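Local coordinates for putative carbohydrate metabolism domain-containing protein (Bacteroides vulgatus, PDB 3S30) that is of unproven function but probably acts in carbohydrate metabolism, perhaps as a glycoside hydrolase, through a galactose-binding-domain-like beta fold, at residues 245-250 / 325-330; 250-255 / 298-303. All coordinates share one frame; numbering follows the deposited sequence.

Strand 247-254 is common to both contacts, which share Ala250 and lie about 19 Å apart, centre to centre. Interaction 1 sits at the strand's beginning, about 8 Å from the centre of the chain, where the loop after strand 317-324 bonds to the backbone. Interaction 2 lies further out, about 17 Å from the same centre, and packs aromatic rings of 298-303 against the strand. In sequence, 298-303 falls between the two segments of interaction 1. The sodium ligands, Asn105, Glu107, Asn165 and Asp343, belong to neither contact, although Phe246 and Ile248 pack on Leu340 and Ile342 of the strand that carries Asp343. No sugar is bound, so any tie to a substrate pocket remains open.

Interaction 1: residues 245-250 / 325-330; sequences VFNIYA and ASKDGD
Lys327 N donates a short, nearly straight hydrogen bond to Val245 O, 2.6 Å long with 175° at the hydrogen. The same oxygen takes a CA-H...O contact from Ser326 CA at 3.4 Å. Beside this bond the side chains of Val245 and Lys327 run side by side, pointing the same way: Val245 CG2 is 3.7 Å from Lys327 CB and 3.9 Å from Lys327 CD. The lysine is extended as far as CE and bends only at its last torsion (chi4 -49°), where NZ makes a long salt bridge of 3.6 Å to Asp328 OD1, which also pairs with Lys268. Phe246 CB lies 3.5 Å from Ala325 O, while CG, between backbone N and carbonyl carbon (chi1 70°), starts the ring off from the loop to meet Tyr225 and Tyr227, the latter hydrogen-bonded to Ala325 O through its hydroxyl. Asn247 contributes through CB, 4.1 Å from Lys327 CA. Ser326 to Gly329 form a type I beta turn closed by Gly329 N to Ser326 O, and Ser326 OG is hydrogen-bonded to Thr171 OG1 and Asp244 OD2. The contact continues the antiparallel pairing of strands 247-254 and 317-324, where Asn247 bonds to Ser324. Chemically, a single backbone bond joins the turn to the strand's start while others hold the turn itself; the lysine's first carbons probably screen that bond in part from water, its charged end lying toward solvent.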
ATOM      1  N   VAL A 245      -2.769  -2.948  14.445  1.00 51.57           N
ATOM      2  CA  VAL A 245      -2.497  -4.045  13.521  1.00 52.12           C
ATOM      3  C   VAL A 245      -2.278  -3.476  12.132  1.00 50.97           C
ATOM      4  O   VAL A 245      -2.757  -2.384  11.808  1.00 50.35           O
ATOM      5  CB  VAL A 245      -3.608  -5.164  13.534  1.00 55.57           C
ATOM      6  CG1 VAL A 245      -3.881  -5.648  14.990  1.00 49.75           C
ATOM      7  CG2 VAL A 245      -4.915  -4.695  12.849  1.00 54.41           C
ATOM      8  N   PHE A 246      -1.512  -4.208  11.334  1.00 52.21           N
ATOM      9  CA  PHE A 246      -1.156  -3.786   9.992  1.00 51.10           C
ATOM     10  C   PHE A 246      -2.030  -4.515   8.984  1.00 50.07           C
ATOM     11  O   PHE A 246      -2.760  -5.432   9.343  1.00 50.74           O
ATOM     12  CB  PHE A 246       0.325  -4.070   9.724  1.00 51.98           C
ATOM     13  CG  PHE A 246       0.679  -5.549   9.588  1.00 54.42           C
ATOM     14  CD1 PHE A 246       0.648  -6.174   8.350  1.00 53.54           C
ATOM     15  CD2 PHE A 246       1.103  -6.283  10.686  1.00 51.72           C
ATOM     16  CE1 PHE A 246       1.006  -7.520   8.211  1.00 54.42           C
ATOM     17  CE2 PHE A 246       1.464  -7.625  10.555  1.00 53.61           C
ATOM     18  CZ  PHE A 246       1.411  -8.241   9.314  1.00 57.41           C
ATOM     19  N   ASN A 247      -1.946  -4.124   7.719  1.00 48.63           N
ATOM     20  CA  ASN A 247      -2.688  -4.836   6.683  1.00 49.67           C
ATOM     21  C   ASN A 247      -1.806  -5.107   5.475  1.00 48.53           C
ATOM     22  O   ASN A 247      -0.926  -4.330   5.152  1.00 47.13           O
ATOM     23  CB  ASN A 247      -3.974  -4.082   6.284  1.00 49.03           C
ATOM     24  CG  ASN A 247      -5.034  -5.005   5.657  1.00 50.05           C
ATOM     25  OD1 ASN A 247      -4.804  -6.195   5.470  1.00 49.23           O
ATOM     26  ND2 ASN A 247      -6.183  -4.445   5.314  1.00 43.20           N
ATOM     27  N   ILE A 248      -2.031  -6.256   4.853  1.00 51.06           N
ATOM     28  CA  ILE A 248      -1.441  -6.598   3.567  1.00 50.58           C
ATOM     29  C   ILE A 248      -2.547  -7.266   2.759  1.00 51.56           C
ATOM     30  O   ILE A 248      -3.213  -8.194   3.244  1.00 52.87           O
ATOM     31  CB  ILE A 248      -0.247  -7.582   3.711  1.00 51.85           C
ATOM     32  CG1 ILE A 248       0.920  -6.928   4.462  1.00 51.10           C
ATOM     33  CG2 ILE A 248       0.246  -8.085   2.330  1.00 49.63           C
ATOM     34  CD1 ILE A 248       2.166  -7.863   4.583  1.00 46.98           C
ATOM     35  N   TYR A 249      -2.755  -6.783   1.538  1.00 50.95           N
ATOM     36  CA  TYR A 249      -3.654  -7.444   0.597  1.00 50.53           C
ATOM     37  C   TYR A 249      -3.337  -7.097  -0.866  1.00 50.84           C
ATOM     38  O   TYR A 249      -2.519  -6.219  -1.165  1.00 47.48           O
ATOM     39  CB  TYR A 249      -5.116  -7.119   0.919  1.00 50.80           C
ATOM     40  CG  TYR A 249      -5.525  -5.676   0.716  1.00 50.43           C
ATOM     41  CD1 TYR A 249      -5.339  -4.735   1.720  1.00 54.24           C
ATOM     42  CD2 TYR A 249      -6.138  -5.260  -0.463  1.00 52.59           C
ATOM     43  CE1 TYR A 249      -5.728  -3.424   1.556  1.00 51.07           C
ATOM     44  CE2 TYR A 249      -6.521  -3.937  -0.642  1.00 52.05           C
ATOM     45  CZ  TYR A 249      -6.303  -3.021   0.375  1.00 53.68           C
ATOM     46  OH  TYR A 249      -6.683  -1.703   0.228  1.00 60.00           O
ATOM     47  N   ALA A 250      -3.996  -7.811  -1.773  1.00 52.31           N
ATOM     48  CA  ALA A 250      -3.831  -7.586  -3.199  1.00 51.81           C
ATOM     49  C   ALA A 250      -5.167  -7.770  -3.883  1.00 54.59           C
ATOM     50  O   ALA A 250      -5.995  -8.573  -3.443  1.00 55.95           O
ATOM     51  CB  ALA A 250      -2.792  -8.539  -3.784  1.00 49.79           C
ATOM     52  N   ALA A 325       1.147  -0.085   7.567  1.00 48.58           N
ATOM     53  CA  ALA A 325       1.566  -0.304   8.966  1.00 48.70           C
ATOM     54  C   ALA A 325       0.400  -0.246   9.958  1.00 49.10           C
ATOM     55  O   ALA A 325       0.481  -0.820  11.051  1.00 50.77           O
ATOM     56  CB  ALA A 325       2.640   0.692   9.370  1.00 48.12           C
ATOM     57  N   SER A 326      -0.677   0.435   9.583  1.00 49.74           N
ATOM     58  CA  SER A 326      -1.870   0.543  10.439  1.00 52.04           C
ATOM     59  C   SER A 326      -3.151   0.239   9.654  1.00 51.75           C
ATOM     60  O   SER A 326      -3.596   1.046   8.852  1.00 51.43           O
ATOM     61  CB  SER A 326      -1.950   1.944  11.076  1.00 52.07           C
ATOM     62  OG  SER A 326      -0.750   2.253  11.773  1.00 51.24           O
ATOM     63  N   LYS A 327      -3.733  -0.930   9.903  1.00 53.44           N
ATOM     64  CA  LYS A 327      -4.930  -1.380   9.185  1.00 54.96           C
ATOM     65  C   LYS A 327      -5.965  -0.270   9.019  1.00 56.20           C
ATOM     66  O   LYS A 327      -6.484  -0.061   7.914  1.00 56.16           O
ATOM     67  CB  LYS A 327      -5.583  -2.558   9.914  1.00 56.25           C
ATOM     68  CG  LYS A 327      -6.935  -2.998   9.311  1.00 59.57           C
ATOM     69  CD  LYS A 327      -7.527  -4.202  10.048  1.00 67.41           C
ATOM     70  CE  LYS A 327      -8.767  -4.757   9.320  1.00 74.42           C
ATOM     71  NZ  LYS A 327      -9.772  -3.686   8.949  1.00 76.99           N
ATOM     72  N   ASP A 328      -6.269   0.420  10.122  1.00 55.32           N
ATOM     73  CA  ASP A 328      -7.341   1.408  10.138  1.00 56.40           C
ATOM     74  C   ASP A 328      -6.857   2.858  10.031  1.00 55.08           C
ATOM     75  O   ASP A 328      -7.629   3.785  10.257  1.00 53.19           O
ATOM     76  CB  ASP A 328      -8.209   1.214  11.380  1.00 58.80           C
ATOM     77  CG  ASP A 328      -9.138   0.014  11.263  1.00 62.39           C
ATOM     78  OD1 ASP A 328      -9.623  -0.261  10.147  1.00 66.21           O
ATOM     79  OD2 ASP A 328      -9.397  -0.646  12.293  1.00 69.69           O
ATOM     80  N   GLY A 329      -5.593   3.038   9.642  1.00 53.91           N
ATOM     81  CA  GLY A 329      -4.998   4.356   9.480  1.00 54.85           C
ATOM     82  C   GLY A 329      -5.610   5.161   8.355  1.00 55.71           C
ATOM     83  O   GLY A 329      -5.419   6.371   8.282  1.00 59.55           O
ATOM     84  N   ASP A 330      -6.350   4.493   7.480  1.00 56.33           N
ATOM     85  CA  ASP A 330      -7.068   5.152   6.383  1.00 56.53           C
ATOM     86  C   ASP A 330      -8.187   6.034   6.911  1.00 56.47           C
ATOM     87  O   ASP A 330      -8.527   7.037   6.288  1.00 59.52           O
ATOM     88  CB  ASP A 330      -7.601   4.129   5.362  1.00 56.14           C
ATOM     89  CG  ASP A 330      -8.446   3.016   6.001  1.00 61.13           C
ATOM     90  OD1 ASP A 330      -8.561   2.934   7.255  1.00 55.45           O
ATOM     91  OD2 ASP A 330      -8.994   2.202   5.228  1.00 63.23           O
TER

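Interaction 2: residues 250-255 / 298-303; sequences ALFYEK and FNYEHY
Tyr300 OH is hydrogen-bonded to Pro218 O and at the same time lies 3.7 Å from Phe252 CD2. Beside it, Tyr300 CE2 also comes to 3.7 Å from Phe252 CD2, the two side chains crossing obliquely. Phe252 CG is anti to its backbone N (chi1 -177°), which brings it closer than CB to Tyr300 OH. Phe298 makes the other half of the contact: its CZ touches Ala250 CB at 3.4 Å, and its CE2 is 4.1 Å from Phe252 CB. Leu251 C faces the edge of the Phe298 ring, close to level with it. Beyond the rings the loop contains an Asx motif, His302 N donating to Asn299 OD1 at 3.0 Å from above the carbonyl plane. An alanine in place of Tyr300 would probably leave Pro218 O without its hydroxyl mate and open a gap beside the Phe252 ring. No hydrogen bond crosses between the segments; they are joined by apolar packing. Strand 247-254 runs between strands 276-281 and 317-324, and Pro218, at the start of strand 218-228, touches Phe252, Phe298 and Tyr300, tying the loop between strand 291-297 and helix 309-313 to strands 247-254 and 218-228.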
ATOM      1  N   ALA A 250      -3.996  -7.811  -1.773  1.00 52.31           N
ATOM      2  CA  ALA A 250      -3.831  -7.586  -3.199  1.00 51.81           C
ATOM      3  C   ALA A 250      -5.167  -7.770  -3.883  1.00 54.59           C
ATOM      4  O   ALA A 250      -5.995  -8.573  -3.443  1.00 55.95           O
ATOM      5  CB  ALA A 250      -2.792  -8.539  -3.784  1.00 49.79           C
ATOM      6  N   LEU A 251      -5.358  -7.026  -4.966  1.00 55.83           N
ATOM      7  CA  LEU A 251      -6.613  -7.009  -5.694  1.00 56.76           C
ATOM      8  C   LEU A 251      -6.360  -7.396  -7.148  1.00 57.76           C
ATOM      9  O   LEU A 251      -5.308  -7.083  -7.708  1.00 55.88           O
ATOM     10  CB  LEU A 251      -7.213  -5.601  -5.638  1.00 57.19           C
ATOM     11  CG  LEU A 251      -7.423  -4.988  -4.249  1.00 55.61           C
ATOM     12  CD1 LEU A 251      -7.715  -3.499  -4.358  1.00 52.35           C
ATOM     13  CD2 LEU A 251      -8.543  -5.694  -3.510  1.00 59.38           C
ATOM     14  N   PHE A 252      -7.331  -8.085  -7.742  1.00 59.55           N
ATOM     15  CA  PHE A 252      -7.344  -8.367  -9.172  1.00 60.84           C
ATOM     16  C   PHE A 252      -8.760  -8.114  -9.655  1.00 62.65           C
ATOM     17  O   PHE A 252      -9.710  -8.749  -9.172  1.00 64.27           O
ATOM     18  CB  PHE A 252      -6.946  -9.825  -9.428  1.00 62.43           C
ATOM     19  CG  PHE A 252      -6.858 -10.189 -10.881  1.00 62.79           C
ATOM     20  CD1 PHE A 252      -6.000  -9.502 -11.736  1.00 62.64           C
ATOM     21  CD2 PHE A 252      -7.621 -11.234 -11.397  1.00 64.27           C
ATOM     22  CE1 PHE A 252      -5.914  -9.842 -13.086  1.00 59.70           C
ATOM     23  CE2 PHE A 252      -7.541 -11.585 -12.741  1.00 61.99           C
ATOM     24  CZ  PHE A 252      -6.689 -10.885 -13.586  1.00 64.95           C
ATOM     25  N   TYR A 253      -8.927  -7.186 -10.593  1.00 62.14           N
ATOM     26  CA  TYR A 253     -10.271  -6.851 -11.047  1.00 62.26           C
ATOM     27  C   TYR A 253     -10.380  -6.541 -12.530  1.00 63.62           C
ATOM     28  O   TYR A 253      -9.395  -6.304 -13.220  1.00 62.20           O
ATOM     29  CB  TYR A 253     -10.838  -5.696 -10.218  1.00 61.33           C
ATOM     30  CG  TYR A 253     -10.053  -4.402 -10.312  1.00 61.40           C
ATOM     31  CD1 TYR A 253     -10.292  -3.491 -11.336  1.00 60.31           C
ATOM     32  CD2 TYR A 253      -9.099  -4.076  -9.356  1.00 58.41           C
ATOM     33  CE1 TYR A 253      -9.591  -2.302 -11.414  1.00 59.93           C
ATOM     34  CE2 TYR A 253      -8.388  -2.889  -9.430  1.00 59.21           C
ATOM     35  CZ  TYR A 253      -8.638  -2.005 -10.455  1.00 60.72           C
ATOM     36  OH  TYR A 253      -7.930  -0.826 -10.528  1.00 57.60           O
ATOM     37  N   GLU A 254     -11.621  -6.551 -12.995  1.00 67.13           N
ATOM     38  CA  GLU A 254     -11.942  -6.323 -14.383  1.00 70.20           C
ATOM     39  C   GLU A 254     -12.318  -4.856 -14.539  1.00 70.95           C
ATOM     40  O   GLU A 254     -13.173  -4.361 -13.818  1.00 71.09           O
ATOM     41  CB  GLU A 254     -13.098  -7.234 -14.775  1.00 72.05           C
ATOM     42  CG  GLU A 254     -13.460  -7.212 -16.231  1.00 78.39           C
ATOM     43  CD  GLU A 254     -14.549  -8.218 -16.573  1.00 82.79           C
ATOM     44  OE1 GLU A 254     -14.573  -9.316 -15.957  1.00 80.18           O
ATOM     45  OE2 GLU A 254     -15.369  -7.907 -17.464  1.00 79.86           O
ATOM     46  N   LYS A 255     -11.665  -4.159 -15.464  1.00 71.98           N
ATOM     47  CA  LYS A 255     -12.007  -2.764 -15.745  1.00 73.24           C
ATOM     48  C   LYS A 255     -13.289  -2.669 -16.556  1.00 76.96           C
ATOM     49  O   LYS A 255     -13.637  -3.594 -17.298  1.00 79.01           O
ATOM     50  CB  LYS A 255     -10.862  -2.058 -16.479  1.00 72.57           C
ATOM     51  CG  LYS A 255      -9.687  -1.711 -15.562  1.00 68.48           C
ATOM     52  CD  LYS A 255      -8.573  -1.005 -16.293  1.00 65.93           C
ATOM     53  CE  LYS A 255      -7.717  -1.972 -17.102  1.00 65.32           C
ATOM     54  NZ  LYS A 255      -6.388  -1.394 -17.451  1.00 63.30           N
ATOM     55  N   PHE A 298      -4.764 -16.008  -3.729  1.00 63.06           N
ATOM     56  CA  PHE A 298      -5.878 -15.287  -4.359  1.00 62.25           C
ATOM     57  C   PHE A 298      -7.146 -16.140  -4.359  1.00 63.63           C
ATOM     58  O   PHE A 298      -7.134 -17.298  -4.777  1.00 63.43           O
ATOM     59  CB  PHE A 298      -5.525 -14.834  -5.780  1.00 61.18           C
ATOM     60  CG  PHE A 298      -4.782 -13.531  -5.828  1.00 63.55           C
ATOM     61  CD1 PHE A 298      -3.413 -13.481  -5.554  1.00 62.03           C
ATOM     62  CD2 PHE A 298      -5.448 -12.343  -6.126  1.00 62.35           C
ATOM     63  CE1 PHE A 298      -2.722 -12.281  -5.600  1.00 56.69           C
ATOM     64  CE2 PHE A 298      -4.763 -11.130  -6.166  1.00 57.15           C
ATOM     65  CZ  PHE A 298      -3.403 -11.100  -5.902  1.00 56.66           C
ATOM     66  N   ASN A 299      -8.228 -15.543  -3.867  1.00 64.96           N
ATOM     67  CA  ASN A 299      -9.543 -16.159  -3.803  1.00 67.54           C
ATOM     68  C   ASN A 299     -10.409 -15.693  -4.980  1.00 68.93           C
ATOM     69  O   ASN A 299     -10.997 -14.614  -4.937  1.00 69.84           O
ATOM     70  CB  ASN A 299     -10.195 -15.782  -2.462  1.00 67.49           C
ATOM     71  CG  ASN A 299     -11.423 -16.618  -2.137  1.00 71.43           C
ATOM     72  OD1 ASN A 299     -12.011 -17.256  -3.019  1.00 73.01           O
ATOM     73  ND2 ASN A 299     -11.821 -16.614  -0.856  1.00 60.47           N
ATOM     74  N   TYR A 300     -10.469 -16.499  -6.035  1.00 71.70           N
ATOM     75  CA  TYR A 300     -11.356 -16.226  -7.190  1.00 72.61           C
ATOM     76  C   TYR A 300     -12.763 -16.760  -6.969  1.00 75.39           C
ATOM     77  O   TYR A 300     -13.728 -16.216  -7.504  1.00 77.06           O
ATOM     78  CB  TYR A 300     -10.814 -16.867  -8.464  1.00 72.19           C
ATOM     79  CG  TYR A 300      -9.567 -16.226  -9.005  1.00 67.16           C
ATOM     80  CD1 TYR A 300      -8.317 -16.478  -8.423  1.00 64.55           C
ATOM     81  CD2 TYR A 300      -9.625 -15.375 -10.104  1.00 65.76           C
ATOM     82  CE1 TYR A 300      -7.155 -15.894  -8.928  1.00 60.45           C
ATOM     83  CE2 TYR A 300      -8.465 -14.790 -10.621  1.00 69.32           C
ATOM     84  CZ  TYR A 300      -7.235 -15.053 -10.025  1.00 65.81           C
ATOM     85  OH  TYR A 300      -6.098 -14.474 -10.541  1.00 67.43           O
ATOM     86  N   GLU A 301     -12.860 -17.839  -6.198  1.00 77.99           N
ATOM     87  CA  GLU A 301     -14.130 -18.524  -5.932  1.00 81.99           C
ATOM     88  C   GLU A 301     -15.145 -17.659  -5.172  1.00 81.71           C
ATOM     89  O   GLU A 301     -16.347 -17.809  -5.365  1.00 84.03           O
ATOM     90  CB  GLU A 301     -13.850 -19.830  -5.177  1.00 83.97           C
ATOM     91  CG  GLU A 301     -15.089 -20.624  -4.753  1.00 92.53           C
ATOM     92  CD  GLU A 301     -15.543 -20.332  -3.330  1.00 96.70           C
ATOM     93  OE1 GLU A 301     -14.723 -19.826  -2.525  1.00 95.69           O
ATOM     94  OE2 GLU A 301     -16.718 -20.630  -3.016  1.00 98.46           O
ATOM     95  N   HIS A 302     -14.667 -16.747  -4.326  1.00 78.46           N
ATOM     96  CA  HIS A 302     -15.564 -15.874  -3.557  1.00 78.19           C
ATOM     97  C   HIS A 302     -16.398 -14.929  -4.441  1.00 78.16           C
ATOM     98  O   HIS A 302     -17.533 -14.588  -4.084  1.00 78.81           O
ATOM     99  CB  HIS A 302     -14.770 -15.067  -2.517  1.00 75.54           C
ATOM    100  CG  HIS A 302     -15.582 -14.028  -1.807  1.00 74.30           C
ATOM    101  ND1 HIS A 302     -16.295 -14.295  -0.659  1.00 78.16           N
ATOM    102  CD2 HIS A 302     -15.808 -12.726  -2.096  1.00 70.52           C
ATOM    103  CE1 HIS A 302     -16.921 -13.198  -0.269  1.00 76.80           C
ATOM    104  NE2 HIS A 302     -16.643 -12.232  -1.127  1.00 69.68           N
ATOM    105  N   TYR A 303     -15.836 -14.518  -5.580  1.00 76.36           N
ATOM    106  CA  TYR A 303     -16.470 -13.526  -6.461  1.00 77.47           C
ATOM    107  C   TYR A 303     -17.231 -14.127  -7.649  1.00 80.73           C
ATOM    108  O   TYR A 303     -18.129 -13.489  -8.191  1.00 82.84           O
ATOM    109  CB  TYR A 303     -15.420 -12.527  -6.947  1.00 75.63           C
ATOM    110  CG  TYR A 303     -14.729 -11.826  -5.800  1.00 72.22           C
ATOM    111  CD1 TYR A 303     -15.297 -10.712  -5.203  1.00 65.36           C
ATOM    112  CD2 TYR A 303     -13.529 -12.311  -5.285  1.00 70.90           C
ATOM    113  CE1 TYR A 303     -14.673 -10.078  -4.138  1.00 68.22           C
ATOM    114  CE2 TYR A 303     -12.897 -11.689  -4.227  1.00 67.61           C
ATOM    115  CZ  TYR A 303     -13.471 -10.571  -3.658  1.00 68.00           C
ATOM    116  OH  TYR A 303     -12.851  -9.961  -2.599  1.00 61.81           O
TER